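PDB 3R2U: metallo-beta-lactamase family protein from Staphylococcus aureus, which is probably a non-haem iron enzyme of the metallo-beta-lactamase superfamily, perhaps acting on sulfur compounds as persulfide dioxygenases do, with a C-terminal rhodanese-like domain. Local coordinates for residues L333-Y345 with L355-P369. Numbering follows the deposited sequence.
Sequences LNYDQEINLIGDY and LQLIGYDDIAGYQLP
Ile339 and Leu341 pair with Ile363 and Tyr366 where strands 339-342 and 363-367 run parallel, joined through helix 345-356 as a beta-alpha-beta unit at one edge of a four-stranded parallel sheet, consistent with a rhodanese-like fold. After a weak Ile339 N to Asp362 O bond, the backbone ladder continues with Ala364 N to Ile339 O (2.8 Å), Leu341 N to Gly365 O and Gln367 N to Leu341 O, ending with Gly343 N on Gln367 O. On the helix-covered face, Ile363 CD1 lies 3.9 Å from both Ile339 CG2 and Leu341 CG, its side chain meeting that of Leu341 at about a right angle; Thr352 of the helix touches both Leu341 and Ile363. Asn340, on the other face, is held by Asn294 O and Arg297. Ahead of the strands, Tyr360 packs against the 333-338 loop and the start of strand 339-342. With CG anti to the backbone N (chi1 -177°), its ring takes Leu333 CD1 squarely over one face, 4.1 Å from the centroid, and turns an edge toward the face of Tyr335, the planes 81° apart. Tyr335 in turn donates its OH to Ile358 O (2.8 Å), next to Gly359, the positive-phi residue of the Schellman motif ending the helix. Farther along, Tyr366 OH bonds to Asp67 of the second subunit. At the tip of the ring, Tyr360 OH donates to Gln337 O at 2.5 Å, in the carbonyl plane and on a lone pair.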
ATOM      1  N   LEU A 333      22.680  17.822   7.222  1.00 21.91           N
ATOM      2  CA  LEU A 333      21.884  18.378   6.134  1.00 23.82           C
ATOM      3  C   LEU A 333      22.298  19.802   5.862  1.00 22.93           C
ATOM      4  O   LEU A 333      22.364  20.604   6.774  1.00 25.03           O
ATOM      5  CB  LEU A 333      20.374  18.332   6.465  1.00 23.39           C
ATOM      6  CG  LEU A 333      19.409  18.596   5.295  1.00 26.47           C
ATOM      7  CD1 LEU A 333      19.539  17.544   4.220  1.00 27.53           C
ATOM      8  CD2 LEU A 333      17.977  18.650   5.774  1.00 25.06           C
ATOM      9  N   ASN A 334      22.630  20.099   4.615  1.00 21.79           N
ATOM     10  CA  ASN A 334      22.952  21.464   4.224  1.00 21.45           C
ATOM     11  C   ASN A 334      21.773  21.983   3.358  1.00 21.58           C
ATOM     12  O   ASN A 334      21.588  21.547   2.204  1.00 18.54           O
ATOM     13  CB  ASN A 334      24.277  21.490   3.473  1.00 22.24           C
ATOM     14  CG  ASN A 334      24.755  22.885   3.188  1.00 22.91           C
ATOM     15  OD1 ASN A 334      23.964  23.821   3.063  1.00 21.78           O
ATOM     16  ND2 ASN A 334      26.060  23.035   3.075  1.00 23.53           N
ATOM     17  N   TYR A 335      20.966  22.894   3.927  1.00 20.16           N
ATOM     18  CA  TYR A 335      19.790  23.420   3.230  1.00 19.87           C
ATOM     19  C   TYR A 335      20.096  24.216   1.974  1.00 20.51           C
ATOM     20  O   TYR A 335      19.214  24.430   1.153  1.00 22.11           O
ATOM     21  CB  TYR A 335      18.932  24.281   4.175  1.00 19.63           C
ATOM     22  CG  TYR A 335      18.136  23.478   5.174  1.00 21.45           C
ATOM     23  CD1 TYR A 335      18.745  22.933   6.295  1.00 22.12           C
ATOM     24  CD2 TYR A 335      16.767  23.271   5.005  1.00 20.69           C
ATOM     25  CE1 TYR A 335      18.028  22.214   7.209  1.00 22.55           C
ATOM     26  CE2 TYR A 335      16.035  22.564   5.939  1.00 18.80           C
ATOM     27  CZ  TYR A 335      16.680  22.031   7.035  1.00 22.70           C
ATOM     28  OH  TYR A 335      16.009  21.298   7.976  1.00 26.04           O
ATOM     29  N   ASP A 336      21.336  24.642   1.823  1.00 21.50           N
ATOM     30  CA  ASP A 336      21.752  25.445   0.683  1.00 21.82           C
ATOM     31  C   ASP A 336      22.242  24.600  -0.488  1.00 22.94           C
ATOM     32  O   ASP A 336      22.678  25.154  -1.510  1.00 24.12           O
ATOM     33  CB  ASP A 336      22.873  26.405   1.113  1.00 23.02           C
ATOM     34  CG  ASP A 336      22.462  27.312   2.286  1.00 25.57           C
ATOM     35  OD1 ASP A 336      21.291  27.678   2.375  1.00 31.87           O
ATOM     36  OD2 ASP A 336      23.318  27.687   3.106  1.00 33.49           O
ATOM     37  N   GLN A 337      22.228  23.274  -0.346  1.00 20.78           N
ATOM     38  CA  GLN A 337      22.697  22.418  -1.436  1.00 20.89           C
ATOM     39  C   GLN A 337      21.685  21.354  -1.810  1.00 19.78           C
ATOM     40  O   GLN A 337      20.881  20.923  -0.989  1.00 19.74           O
ATOM     41  CB  GLN A 337      23.993  21.697  -1.040  1.00 20.66           C
ATOM     42  CG  GLN A 337      25.137  22.612  -0.654  1.00 22.53           C
ATOM     43  CD  GLN A 337      26.443  21.865  -0.387  1.00 23.24           C
ATOM     44  OE1 GLN A 337      26.619  20.702  -0.786  1.00 21.10           O
ATOM     45  NE2 GLN A 337      27.386  22.555   0.251  1.00 18.97           N
ATOM     46  N   GLU A 338      21.750  20.939  -3.056  1.00 18.94           N
ATOM     47  CA  GLU A 338      20.977  19.808  -3.538  1.00 20.71           C
ATOM     48  C   GLU A 338      21.743  18.561  -3.091  1.00 19.74           C
ATOM     49  O   GLU A 338      22.973  18.526  -3.119  1.00 19.88           O
ATOM     50  CB  GLU A 338      20.850  19.831  -5.059  1.00 22.00           C
ATOM     51  CG  GLU A 338      20.233  21.119  -5.615  1.00 29.62           C
ATOM     52  CD  GLU A 338      20.005  21.050  -7.139  1.00 38.90           C
ATOM     53  OE1 GLU A 338      20.453  21.973  -7.853  1.00 47.19           O
ATOM     54  OE2 GLU A 338      19.397  20.066  -7.621  1.00 39.50           O
ATOM     55  N   ILE A 339      21.006  17.530  -2.713  1.00 18.84           N
ATOM     56  CA  ILE A 339      21.585  16.323  -2.145  1.00 18.53           C
ATOM     57  C   ILE A 339      21.130  15.060  -2.855  1.00 17.99           C
ATOM     58  O   ILE A 339      20.017  15.013  -3.365  1.00 17.51           O
ATOM     59  CB  ILE A 339      21.142  16.292  -0.660  1.00 20.25           C
ATOM     60  CG1 ILE A 339      21.871  17.405   0.088  1.00 21.63           C
ATOM     61  CG2 ILE A 339      21.333  14.937  -0.019  1.00 20.24           C
ATOM     62  CD1 ILE A 339      21.269  17.776   1.420  1.00 24.50           C
ATOM     63  N   ASN A 340      22.012  14.061  -2.943  1.00 16.54           N
ATOM     64  CA  ASN A 340      21.644  12.741  -3.462  1.00 16.43           C
ATOM     65  C   ASN A 340      21.438  11.762  -2.307  1.00 16.46           C
ATOM     66  O   ASN A 340      22.049  11.898  -1.243  1.00 16.53           O
ATOM     67  CB  ASN A 340      22.733  12.148  -4.353  1.00 16.99           C
ATOM     68  CG  ASN A 340      22.843  12.818  -5.704  1.00 18.73           C
ATOM     69  OD1 ASN A 340      21.936  13.497  -6.163  1.00 22.82           O
ATOM     70  ND2 ASN A 340      23.949  12.583  -6.366  1.00 21.87           N
ATOM     71  N   LEU A 341      20.588  10.772  -2.539  1.00 16.24           N
ATOM     72  CA  LEU A 341      20.351   9.721  -1.597  1.00 17.23           C
ATOM     73  C   LEU A 341      20.715   8.389  -2.235  1.00 17.94           C
ATOM     74  O   LEU A 341      20.595   8.224  -3.450  1.00 18.84           O
ATOM     75  CB  LEU A 341      18.884   9.692  -1.176  1.00 16.92           C
ATOM     76  CG  LEU A 341      18.354  10.920  -0.487  1.00 16.59           C
ATOM     77  CD1 LEU A 341      16.839  10.760  -0.181  1.00 14.01           C
ATOM     78  CD2 LEU A 341      19.211  11.218   0.795  1.00 15.83           C
ATOM     79  N   ILE A 342      21.196   7.458  -1.413  1.00 18.67           N
ATOM     80  CA  ILE A 342      21.528   6.119  -1.863  1.00 18.34           C
ATOM     81  C   ILE A 342      20.530   5.142  -1.255  1.00 18.36           C
ATOM     82  O   ILE A 342      20.324   5.085  -0.031  1.00 19.41           O
ATOM     83  CB  ILE A 342      22.974   5.718  -1.526  1.00 19.82           C
ATOM     84  CG1 ILE A 342      23.949   6.565  -2.356  1.00 22.67           C
ATOM     85  CG2 ILE A 342      23.192   4.195  -1.814  1.00 18.18           C
ATOM     86  CD1 ILE A 342      25.352   6.307  -2.088  1.00 28.22           C
ATOM     87  N   GLY A 343      19.878   4.386  -2.119  1.00 19.21           N
ATOM     88  CA  GLY A 343      18.907   3.380  -1.685  1.00 20.41           C
ATOM     89  C   GLY A 343      18.029   2.980  -2.846  1.00 21.38           C
ATOM     90  O   GLY A 343      18.201   3.480  -3.960  1.00 19.46           O
ATOM     91  N   ASP A 344      17.091   2.071  -2.599  1.00 23.55           N
ATOM     92  CA  ASP A 344      16.149   1.681  -3.646  1.00 24.43           C
ATOM     93  C   ASP A 344      15.077   2.773  -3.785  1.00 24.37           C
ATOM     94  O   ASP A 344      14.836   3.552  -2.859  1.00 23.37           O
ATOM     95  CB  ASP A 344      15.547   0.292  -3.360  1.00 27.20           C
ATOM     96  CG  ASP A 344      14.679   0.271  -2.118  1.00 29.12           C
ATOM     97  OD1 ASP A 344      15.148  -0.256  -1.092  1.00 40.59           O
ATOM     98  OD2 ASP A 344      13.553   0.823  -2.150  1.00 30.59           O
ATOM     99  N   TYR A 345      14.428   2.802  -4.951  1.00 25.05           N
ATOM    100  CA  TYR A 345      13.434   3.816  -5.300  1.00 24.17           C
ATOM    101  C   TYR A 345      12.441   4.152  -4.192  1.00 25.01           C
ATOM    102  O   TYR A 345      12.199   5.323  -3.909  1.00 22.60           O
ATOM    103  CB  TYR A 345      12.654   3.395  -6.557  1.00 24.93           C
ATOM    104  CG  TYR A 345      11.691   4.468  -7.056  1.00 25.39           C
ATOM    105  CD1 TYR A 345      10.393   4.568  -6.546  1.00 23.02           C
ATOM    106  CD2 TYR A 345      12.089   5.386  -8.033  1.00 26.56           C
ATOM    107  CE1 TYR A 345       9.510   5.568  -7.000  1.00 28.29           C
ATOM    108  CE2 TYR A 345      11.226   6.375  -8.488  1.00 29.72           C
ATOM    109  CZ  TYR A 345       9.943   6.464  -7.976  1.00 29.59           C
ATOM    110  OH  TYR A 345       9.117   7.454  -8.440  1.00 29.55           O
ATOM    111  N   LEU A 355      12.241  14.324   4.814  1.00 15.47           N
ATOM    112  CA  LEU A 355      13.037  15.549   4.732  1.00 15.28           C
ATOM    113  C   LEU A 355      12.179  16.782   4.460  1.00 14.50           C
ATOM    114  O   LEU A 355      12.488  17.878   4.949  1.00 12.58           O
ATOM    115  CB  LEU A 355      14.159  15.410   3.717  1.00 13.65           C
ATOM    116  CG  LEU A 355      15.267  14.456   4.199  1.00 17.37           C
ATOM    117  CD1 LEU A 355      16.295  14.196   3.085  1.00 13.37           C
ATOM    118  CD2 LEU A 355      15.965  14.997   5.452  1.00 16.82           C
ATOM    119  N   GLN A 356      11.107  16.616   3.685  1.00 14.66           N
ATOM    120  CA  GLN A 356      10.209  17.736   3.449  1.00 15.83           C
ATOM    121  C   GLN A 356       9.534  18.142   4.772  1.00 16.19           C
ATOM    122  O   GLN A 356       9.128  19.292   4.945  1.00 17.69           O
ATOM    123  CB  GLN A 356       9.156  17.421   2.401  1.00 15.22           C
ATOM    124  CG  GLN A 356       9.723  17.072   1.030  1.00 15.54           C
ATOM    125  CD  GLN A 356       8.651  17.077  -0.035  1.00 15.69           C
ATOM    126  OE1 GLN A 356       8.106  16.044  -0.374  1.00 16.43           O
ATOM    127  NE2 GLN A 356       8.309  18.250  -0.517  1.00 12.32           N
ATOM    128  N   LEU A 357       9.417  17.207   5.704  1.00 15.39           N
ATOM    129  CA  LEU A 357       8.826  17.532   6.984  1.00 15.80           C
ATOM    130  C   LEU A 357       9.749  18.433   7.827  1.00 15.75           C
ATOM    131  O   LEU A 357       9.299  19.053   8.786  1.00 16.40           O
ATOM    132  CB  LEU A 357       8.370  16.286   7.737  1.00 14.06           C
ATOM    133  CG  LEU A 357       7.328  15.459   6.973  1.00 18.39           C
ATOM    134  CD1 LEU A 357       6.780  14.367   7.861  1.00 18.88           C
ATOM    135  CD2 LEU A 357       6.181  16.322   6.405  1.00 18.26           C
ATOM    136  N   ILE A 358      11.027  18.505   7.473  1.00 16.47           N
ATOM    137  CA  ILE A 358      11.928  19.481   8.110  1.00 17.14           C
ATOM    138  C   ILE A 358      12.286  20.586   7.113  1.00 17.61           C
ATOM    139  O   ILE A 358      13.314  21.252   7.222  1.00 17.55           O
ATOM    140  CB  ILE A 358      13.179  18.856   8.799  1.00 17.96           C
ATOM    141  CG1 ILE A 358      14.047  18.072   7.823  1.00 16.80           C
ATOM    142  CG2 ILE A 358      12.757  17.955   9.939  1.00 17.13           C
ATOM    143  CD1 ILE A 358      15.433  17.762   8.404  1.00 18.77           C
ATOM    144  N   GLY A 359      11.407  20.801   6.141  1.00 18.84           N
ATOM    145  CA  GLY A 359      11.557  21.906   5.200  1.00 17.16           C
ATOM    146  C   GLY A 359      12.636  21.836   4.149  1.00 17.13           C
ATOM    147  O   GLY A 359      13.132  22.892   3.683  1.00 17.95           O
ATOM    148  N   TYR A 360      13.013  20.623   3.757  1.00 16.71           N
ATOM    149  CA  TYR A 360      14.042  20.422   2.727  1.00 15.61           C
ATOM    150  C   TYR A 360      13.384  19.764   1.517  1.00 15.70           C
ATOM    151  O   TYR A 360      12.914  18.625   1.608  1.00 15.30           O
ATOM    152  CB  TYR A 360      15.211  19.574   3.254  1.00 15.16           C
ATOM    153  CG  TYR A 360      16.298  19.425   2.226  1.00 15.11           C
ATOM    154  CD1 TYR A 360      17.262  20.435   2.036  1.00 17.14           C
ATOM    155  CD2 TYR A 360      16.343  18.314   1.403  1.00 16.53           C
ATOM    156  CE1 TYR A 360      18.243  20.303   1.071  1.00 16.98           C
ATOM    157  CE2 TYR A 360      17.316  18.178   0.439  1.00 17.35           C
ATOM    158  CZ  TYR A 360      18.254  19.177   0.263  1.00 15.76           C
ATOM    159  OH  TYR A 360      19.220  19.031  -0.700  1.00 18.98           O
ATOM    160  N   ASP A 361      13.356  20.478   0.386  1.00 15.53           N
ATOM    161  CA  ASP A 361      12.672  20.005  -0.830  1.00 15.79           C
ATOM    162  C   ASP A 361      13.639  19.798  -1.994  1.00 16.88           C
ATOM    163  O   ASP A 361      13.206  19.684  -3.134  1.00 16.81           O
ATOM    164  CB  ASP A 361      11.634  21.068  -1.294  1.00 16.54           C
ATOM    165  CG  ASP A 361      10.453  21.224  -0.340  1.00 18.40           C
ATOM    166  OD1 ASP A 361      10.175  20.325   0.494  1.00 18.72           O
ATOM    167  OD2 ASP A 361       9.774  22.257  -0.447  1.00 20.48           O
ATOM    168  N   ASP A 362      14.933  19.734  -1.716  1.00 16.65           N
ATOM    169  CA  ASP A 362      15.935  19.756  -2.787  1.00 18.04           C
ATOM    170  C   ASP A 362      16.729  18.465  -3.066  1.00 17.10           C
ATOM    171  O   ASP A 362      17.850  18.535  -3.575  1.00 16.98           O
ATOM    172  CB  ASP A 362      16.885  20.929  -2.539  1.00 18.17           C
ATOM    173  CG  ASP A 362      16.189  22.280  -2.671  1.00 22.53           C
ATOM    174  OD1 ASP A 362      15.141  22.346  -3.320  1.00 26.27           O
ATOM    175  OD2 ASP A 362      16.693  23.283  -2.129  1.00 30.23           O
ATOM    176  N   ILE A 363      16.145  17.308  -2.785  1.00 15.99           N
ATOM    177  CA  ILE A 363      16.792  16.038  -3.141  1.00 16.82           C
ATOM    178  C   ILE A 363      16.845  16.051  -4.660  1.00 17.46           C
ATOM    179  O   ILE A 363      15.828  16.266  -5.329  1.00 17.62           O
ATOM    180  CB  ILE A 363      16.033  14.827  -2.644  1.00 15.99           C
ATOM    181  CG1 ILE A 363      16.046  14.800  -1.119  1.00 17.64           C
ATOM    182  CG2 ILE A 363      16.651  13.524  -3.169  1.00 15.29           C
ATOM    183  CD1 ILE A 363      17.440  14.704  -0.498  1.00 18.75           C
ATOM    184  N   ALA A 364      18.036  15.865  -5.195  1.00 16.62           N
ATOM    185  CA  ALA A 364      18.253  15.931  -6.636  1.00 17.82           C
ATOM    186  C   ALA A 364      18.119  14.599  -7.357  1.00 18.60           C
ATOM    187  O   ALA A 364      17.864  14.566  -8.551  1.00 20.42           O
ATOM    188  CB  ALA A 364      19.614  16.553  -6.931  1.00 16.26           C
ATOM    189  N   GLY A 365      18.269  13.504  -6.643  1.00 18.63           N
ATOM    190  CA  GLY A 365      18.170  12.197  -7.277  1.00 18.33           C
ATOM    191  C   GLY A 365      18.755  11.134  -6.393  1.00 17.92           C
ATOM    192  O   GLY A 365      19.100  11.408  -5.263  1.00 17.96           O
ATOM    193  N   TYR A 366      18.819   9.903  -6.891  1.00 18.31           N
ATOM    194  CA  TYR A 366      19.329   8.813  -6.097  1.00 18.06           C
ATOM    195  C   TYR A 366      20.213   7.884  -6.920  1.00 19.74           C
ATOM    196  O   TYR A 366      20.226   7.941  -8.148  1.00 18.55           O
ATOM    197  CB  TYR A 366      18.184   8.009  -5.468  1.00 17.78           C
ATOM    198  CG  TYR A 366      17.428   7.090  -6.429  1.00 17.12           C
ATOM    199  CD1 TYR A 366      16.353   7.555  -7.161  1.00 15.59           C
ATOM    200  CD2 TYR A 366      17.792   5.754  -6.584  1.00 21.35           C
ATOM    201  CE1 TYR A 366      15.671   6.730  -8.054  1.00 16.40           C
ATOM    202  CE2 TYR A 366      17.115   4.919  -7.467  1.00 20.13           C
ATOM    203  CZ  TYR A 366      16.062   5.426  -8.206  1.00 20.36           C
ATOM    204  OH  TYR A 366      15.386   4.623  -9.068  1.00 18.95           O
ATOM    205  N   GLN A 367      21.010   7.091  -6.211  1.00 21.30           N
ATOM    206  CA  GLN A 367      21.805   6.036  -6.813  1.00 23.34           C
ATOM    207  C   GLN A 367      21.519   4.768  -6.018  1.00 23.00           C
ATOM    208  O   GLN A 367      21.303   4.813  -4.805  1.00 22.08           O
ATOM    209  CB  GLN A 367      23.302   6.316  -6.816  1.00 24.38           C
ATOM    210  CG  GLN A 367      23.774   7.434  -7.757  1.00 30.54           C
ATOM    211  CD  GLN A 367      24.077   8.735  -7.050  1.00 36.84           C
ATOM    212  OE1 GLN A 367      23.788   9.830  -7.561  1.00 45.53           O
ATOM    213  NE2 GLN A 367      24.682   8.634  -5.881  1.00 37.40           N
ATOM    214  N   LEU A 368      21.472   3.640  -6.696  1.00 23.06           N
ATOM    215  CA  LEU A 368      21.271   2.373  -5.999  1.00 24.61           C
ATOM    216  C   LEU A 368      22.565   2.042  -5.253  1.00 24.86           C
ATOM    217  O   LEU A 368      23.637   2.485  -5.656  1.00 24.44           O
ATOM    218  CB  LEU A 368      20.976   1.244  -6.987  1.00 25.74           C
ATOM    219  CG  LEU A 368      19.712   1.371  -7.827  1.00 25.06           C
ATOM    220  CD1 LEU A 368      19.763   0.316  -8.996  1.00 24.44           C
ATOM    221  CD2 LEU A 368      18.502   1.219  -6.953  1.00 22.83           C
ATOM    222  N   PRO A 369      22.457   1.309  -4.145  1.00 26.71           N
ATOM    223  CA  PRO A 369      23.638   0.889  -3.416  1.00 30.69           C
ATOM    224  C   PRO A 369      24.457  -0.083  -4.265  1.00 34.89           C
ATOM    225  O   PRO A 369      23.885  -0.834  -5.035  1.00 34.88           O
ATOM    226  CB  PRO A 369      23.078   0.168  -2.189  1.00 30.48           C
ATOM    227  CG  PRO A 369      21.611  -0.026  -2.435  1.00 29.91           C
ATOM    228  CD  PRO A 369      21.193   0.915  -3.492  1.00 27.38           C
TER
HETATM  229  O   HOH W   1      17.233  19.795  -6.172  0.60 28.28           O